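Local coordinates for 2,3-dihydroxy-2,3-dihydrophenylpropionate dehydrogenase (Pseudomonas sp. MC1, PDB 5XTF), which catalyses the NAD+-dependent oxidation of naphthalene cis-dihydrodiol to 1,2-dihydroxynaphthalene as a member of the short-chain dehydrogenase/reductase family, at residues S159-A164 with C171-K176; N197-G202 with A248-L253. One frame throughout, in Å; residues are numbered along the deposited sequence.

Contact 1: residues S159-A164 with C171-K176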
loop_
_atom_site.group_PDB
_atom_site.type_symbol
_atom_site.label_atom_id
_atom_site.label_comp_id
_atom_site.label_asym_id
_atom_site.label_seq_id
_atom_site.Cartn_x
_atom_site.Cartn_y
_atom_site.Cartn_z
ATOM N N SER B 159 -14.002 1.694 -3.213
ATOM C CA SER B 159 -14.460 0.317 -3.395
ATOM C C SER B 159 -13.396 -0.642 -2.859
ATOM O O SER B 159 -12.221 -0.277 -2.723
ATOM C CB SER B 159 -14.753 0.032 -4.881
ATOM O OG SER B 159 -15.116 -1.311 -5.115
ATOM N N VAL B 160 -13.813 -1.876 -2.554
ATOM C CA VAL B 160 -12.812 -2.908 -2.276
ATOM C C VAL B 160 -11.964 -3.136 -3.514
ATOM O O VAL B 160 -10.794 -3.533 -3.417
ATOM C CB VAL B 160 -13.461 -4.225 -1.790
ATOM C CG1 VAL B 160 -14.278 -4.868 -2.891
ATOM C CG2 VAL B 160 -12.389 -5.202 -1.287
ATOM N N SER B 161 -12.531 -2.873 -4.695
ATOM C CA SER B 161 -11.800 -2.922 -5.952
ATOM C C SER B 161 -10.712 -1.862 -6.044
ATOM O O SER B 161 -9.879 -1.929 -6.958
ATOM C CB SER B 161 -12.772 -2.764 -7.122
ATOM O OG SER B 161 -13.582 -3.923 -7.290
ATOM N N SER B 162 -10.705 -0.881 -5.138
ATOM C CA SER B 162 -9.592 0.056 -5.070
ATOM C C SER B 162 -8.319 -0.583 -4.516
ATOM O O SER B 162 -7.242 -0.007 -4.678
ATOM C CB SER B 162 -9.963 1.258 -4.200
ATOM O OG SER B 162 -11.163 1.864 -4.633
ATOM N N HIS B 163 -8.416 -1.737 -3.857
ATOM C CA HIS B 163 -7.281 -2.356 -3.172
ATOM C C HIS B 163 -6.956 -3.750 -3.682
ATOM O O HIS B 163 -5.779 -4.099 -3.783
ATOM C CB HIS B 163 -7.546 -2.423 -1.648
ATOM C CG HIS B 163 -8.212 -1.200 -1.100
ATOM N ND1 HIS B 163 -7.538 -0.014 -0.894
ATOM C CD2 HIS B 163 -9.503 -0.964 -0.760
ATOM C CE1 HIS B 163 -8.383 0.894 -0.431
ATOM N NE2 HIS B 163 -9.581 0.344 -0.347
ATOM N N ALA B 164 -7.964 -4.554 -4.014
ATOM C CA ALA B 164 -7.771 -5.945 -4.396
ATOM C C ALA B 164 -8.499 -6.222 -5.705
ATOM O O ALA B 164 -9.296 -5.407 -6.182
ATOM C CB ALA B 164 -8.266 -6.899 -3.295
ATOM N N CYS B 171 -11.591 -2.453 -16.159
ATOM C CA CYS B 171 -12.067 -1.070 -16.187
ATOM C C CYS B 171 -12.519 -0.631 -14.803
ATOM O O CYS B 171 -12.071 0.401 -14.289
ATOM C CB CYS B 171 -13.209 -0.901 -17.190
ATOM S SG CYS B 171 -12.738 -1.322 -18.884
ATOM N N TYR B 172 -13.401 -1.417 -14.180
ATOM C CA TYR B 172 -13.900 -1.054 -12.862
ATOM C C TYR B 172 -12.758 -0.914 -11.870
ATOM O O TYR B 172 -12.691 0.079 -11.138
ATOM C CB TYR B 172 -14.922 -2.086 -12.373
ATOM C CG TYR B 172 -15.580 -1.720 -11.046
ATOM C CD1 TYR B 172 -16.649 -0.818 -10.989
ATOM C CD2 TYR B 172 -15.136 -2.281 -9.850
ATOM C CE1 TYR B 172 -17.250 -0.481 -9.774
ATOM C CE2 TYR B 172 -15.739 -1.949 -8.630
ATOM C CZ TYR B 172 -16.791 -1.055 -8.603
ATOM O OH TYR B 172 -17.353 -0.746 -7.386
ATOM N N ILE B 173 -11.829 -1.876 -11.855
ATOM C CA ILE B 173 -10.761 -1.836 -10.864
ATOM C C ILE B 173 -9.859 -0.637 -11.102
ATOM O O ILE B 173 -9.414 0.021 -10.151
ATOM C CB ILE B 173 -9.981 -3.160 -10.858
ATOM C CG1 ILE B 173 -10.874 -4.260 -10.297
ATOM C CG2 ILE B 173 -8.737 -3.030 -10.015
ATOM C CD1 ILE B 173 -10.241 -5.598 -10.244
ATOM N N ALA B 174 -9.610 -0.304 -12.372
ATOM C CA ALA B 174 -8.792 0.862 -12.682
ATOM C C ALA B 174 -9.492 2.149 -12.262
ATOM O O ALA B 174 -8.852 3.071 -11.745
ATOM C CB ALA B 174 -8.459 0.878 -14.173
ATOM N N SER B 175 -10.809 2.233 -12.459
ATOM C CA SER B 175 -11.514 3.445 -12.051
ATOM C C SER B 175 -11.501 3.594 -10.535
ATOM O O SER B 175 -11.343 4.699 -10.010
ATOM C CB SER B 175 -12.953 3.451 -12.571
ATOM O OG SER B 175 -13.792 2.531 -11.886
ATOM N N LYS B 176 -11.648 2.492 -9.818
ATOM C CA LYS B 176 -11.646 2.578 -8.366
ATOM C C LYS B 176 -10.255 2.856 -7.815
ATOM O O LYS B 176 -10.131 3.474 -6.753
ATOM C CB LYS B 176 -12.245 1.299 -7.792
ATOM C CG LYS B 176 -13.784 1.269 -8.006
ATOM C CD LYS B 176 -14.452 2.496 -7.345
ATOM C CE LYS B 176 -15.968 2.429 -7.415
ATOM N NZ LYS B 176 -16.582 3.592 -6.699
#
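Two serine hydroxyls reach the same rim of the Tyr172 ring. Ser161 OG lies in the ring plane at its edge, 3.2 Å from Tyr172 CE2, while Ser159 OG sits farther along and pairs with Tyr172 OH at 3.2 Å in a hydrogen bond that either hydroxyl could donate. Ser159 OG, anti to its own backbone N (chi1 176°), also accepts from Ser161 N at 3.0 Å. This ST turn gives the hydroxyl a second bond and limits its freedom to swing away from the tyrosine. Ser159 CB is pressed against the Lys176 chain, 3.5 Å from Lys176 CG, closer than usual van der Waals contact. The lysine bends at chi2, and its CG lies over one face of the Tyr172 ring, offset toward the rim; farther out, NZ bonds to Ala158 O. At the base of that chain Ser162 OG donates to Lys176 O at 2.9 Å, coming from above the carbonyl plane (61° out of it). Ser161 also meets Ile173: its carbonyl O lies 3.4 Å from Ile173 CG2, and its CB packs on Ile173 CG1. Trp108 meets the Tyr172 ring edge-to-face, and Asp109 receives the backbone N-H of the tyrosine. Lys176 is an NAD+-binding residue. Its position one helical turn after Tyr172, with Ser159 contributed by the loop after strand 153-157, is consistent with the Ser-Tyr-Lys active-site arrangement and the YxxxK signature of short-chain dehydrogenases.

Contact 2: residues N197-G202 with A248-L253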
loop_
_atom_site.group_PDB
_atom_site.type_symbol
_atom_site.label_atom_id
_atom_site.label_comp_id
_atom_site.label_asym_id
_atom_site.label_seq_id
_atom_site.Cartn_x
_atom_site.Cartn_y
_atom_site.Cartn_z
ATOM N N ASN B 197 -11.521 12.542 2.018
ATOM C CA ASN B 197 -11.367 11.162 2.452
ATOM C C ASN B 197 -12.252 10.275 1.598
ATOM O O ASN B 197 -12.962 10.740 0.705
ATOM C CB ASN B 197 -11.723 10.997 3.926
ATOM C CG ASN B 197 -10.834 11.801 4.826
ATOM O OD1 ASN B 197 -9.666 11.470 5.004
ATOM N ND2 ASN B 197 -11.379 12.877 5.400
ATOM N N ALA B 198 -12.211 8.978 1.880
ATOM C CA ALA B 198 -12.997 8.029 1.112
ATOM C C ALA B 198 -13.353 6.831 1.967
ATOM O O ALA B 198 -12.675 6.507 2.940
ATOM C CB ALA B 198 -12.259 7.547 -0.140
ATOM N N VAL B 199 -14.433 6.175 1.569
ATOM C CA VAL B 199 -14.873 4.911 2.133
ATOM C C VAL B 199 -14.813 3.866 1.028
ATOM O O VAL B 199 -15.274 4.121 -0.086
ATOM C CB VAL B 199 -16.304 5.015 2.690
ATOM C CG1 VAL B 199 -16.741 3.686 3.251
ATOM C CG2 VAL B 199 -16.381 6.089 3.729
ATOM N N SER B 200 -14.255 2.694 1.334
ATOM C CA SER B 200 -14.161 1.606 0.361
ATOM C C SER B 200 -15.048 0.453 0.790
ATOM O O SER B 200 -14.590 -0.460 1.486
ATOM C CB SER B 200 -12.715 1.138 0.212
ATOM O OG SER B 200 -11.936 2.134 -0.402
ATOM N N PRO B 201 -16.318 0.441 0.411
ATOM C CA PRO B 201 -17.184 -0.686 0.763
ATOM C C PRO B 201 -16.966 -1.865 -0.174
ATOM O O PRO B 201 -16.380 -1.745 -1.253
ATOM C CB PRO B 201 -18.590 -0.102 0.598
ATOM C CG PRO B 201 -18.406 0.938 -0.480
ATOM C CD PRO B 201 -17.059 1.534 -0.240
ATOM N N GLY B 202 -17.449 -3.027 0.254
ATOM C CA GLY B 202 -17.323 -4.198 -0.591
ATOM C C GLY B 202 -18.185 -5.354 -0.142
ATOM O O GLY B 202 -18.481 -5.463 1.049
ATOM N N ALA B 248 -21.544 4.032 8.793
ATOM C CA ALA B 248 -20.845 4.702 9.886
ATOM C C ALA B 248 -19.549 5.393 9.459
ATOM O O ALA B 248 -19.329 6.532 9.903
ATOM C CB ALA B 248 -20.585 3.717 11.039
ATOM N N PRO B 249 -18.670 4.805 8.621
ATOM C CA PRO B 249 -17.446 5.536 8.241
ATOM C C PRO B 249 -17.722 6.869 7.567
ATOM O O PRO B 249 -16.968 7.832 7.781
ATOM C CB PRO B 249 -16.725 4.566 7.283
ATOM C CG PRO B 249 -17.266 3.209 7.628
ATOM C CD PRO B 249 -18.695 3.447 8.047
ATOM N N TYR B 250 -18.783 6.957 6.756
ATOM C CA TYR B 250 -19.120 8.236 6.141
ATOM C C TYR B 250 -19.443 9.281 7.201
ATOM O O TYR B 250 -18.965 10.416 7.127
ATOM C CB TYR B 250 -20.300 8.080 5.190
ATOM C CG TYR B 250 -20.041 7.255 3.954
ATOM C CD1 TYR B 250 -19.732 7.857 2.742
ATOM C CD2 TYR B 250 -20.165 5.881 3.991
ATOM C CE1 TYR B 250 -19.540 7.109 1.612
ATOM C CE2 TYR B 250 -19.978 5.122 2.877
ATOM C CZ TYR B 250 -19.659 5.731 1.686
ATOM O OH TYR B 250 -19.471 4.935 0.568
ATOM N N LEU B 251 -20.233 8.902 8.208
ATOM C CA LEU B 251 -20.609 9.839 9.261
ATOM C C LEU B 251 -19.390 10.333 10.023
ATOM O O LEU B 251 -19.266 11.529 10.301
ATOM C CB LEU B 251 -21.588 9.173 10.218
ATOM C CG LEU B 251 -23.002 8.938 9.715
ATOM C CD1 LEU B 251 -23.707 8.039 10.727
ATOM C CD2 LEU B 251 -23.731 10.273 9.574
ATOM N N LEU B 252 -18.490 9.413 10.395
ATOM C CA LEU B 252 -17.232 9.791 11.031
ATOM C C LEU B 252 -16.448 10.775 10.166
ATOM O O LEU B 252 -15.962 11.803 10.657
ATOM C CB LEU B 252 -16.393 8.534 11.294
ATOM C CG LEU B 252 -15.158 8.452 12.208
ATOM C CD1 LEU B 252 -14.397 7.181 11.856
ATOM C CD2 LEU B 252 -14.214 9.635 12.135
ATOM N N LEU B 253 -16.291 10.461 8.875
ATOM C CA LEU B 253 -15.452 11.283 7.998
ATOM C C LEU B 253 -16.052 12.663 7.727
ATOM O O LEU B 253 -15.309 13.613 7.451
ATOM C CB LEU B 253 -15.192 10.557 6.673
ATOM C CG LEU B 253 -14.337 9.284 6.691
ATOM C CD1 LEU B 253 -14.322 8.629 5.298
ATOM C CD2 LEU B 253 -12.921 9.560 7.158
HETATM O O HOH W 1 -14.035 13.742 4.486
#
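Pro249, at the start of the touching face of 248-253, rests its CB against Val199 CG2 at 3.9 Å, with Val199 CG1 only slightly farther away. Tyr250 follows, and its ring meets the same valine face-on. Its CG stands anti to the carbonyl carbon (chi1 -67°), and the ring turns one face to Val199, whose CG2 sits 3.6 Å from the ring centroid and almost exactly on the ring normal, a CH-pi contact over the face. The other methyl, Val199 CG1, touches the ring at CE2, also 3.6 Å away, and Val199 CB lies near CZ; thus the branched valine covers the ring from its centre to its hydroxyl end. Tyr250 OH continues toward Pro201 CD and is hydrogen-bonded to Thr157 OG1. An alanine in place of Tyr250 would probably leave Val199 without the flat surface it packs on and take this hydroxyl partner from Thr157. One turn on, Leu253 divides its two methyls between neighbouring residues of the strand: CD1 touches both Val199 CG2 (3.6 Å) and Ala198 O, whereas CD2 lies against Asn197 CB at 3.7 Å. A water bridges the Asn197 side chain and the Leu253 backbone, accepting from Asn197 ND2 at 2.9 Å and donating to Leu253 O at 3.2 Å. The amide of Asn197 is further held by Thr265 N at OD1 and Ile262 O at ND2. Strand 197-201 and helix 248-253 run antiparallel, at 174°, with their axes 8.5 Å apart. Around them, Val155 and Ile267 on the two flanking strands add apolar side chains, Ile35 and Leu39 of helix 34-46 border Tyr250, and Leu252 packs on Leu252 of the third subunit.

Contact 1 closes before contact 2 opens along the chain, and their centres lie 16 Å apart. Helix 170-190, which carries half of contact 1, leads directly into strand 195-201 of contact 2. That strand neighbours 153-157 in the parallel Rossmann-type sheet, so the loop 159-164 emerges beside its C-terminal end. There the contacts meet: Val160 N probably bonds to Pro201 O at 2.9 Å, and His163 NE2 to Ser200 OG at 3.0 Å. The strand turns Ser200 toward contact 1 and Val199 toward helix 248-254, on opposite faces of the sheet. Both contacts border the NAD+ site: contact 1 contributes Lys176, and contact 2 packs helix 248-254 on the sheet next to Ile35 and Asn104.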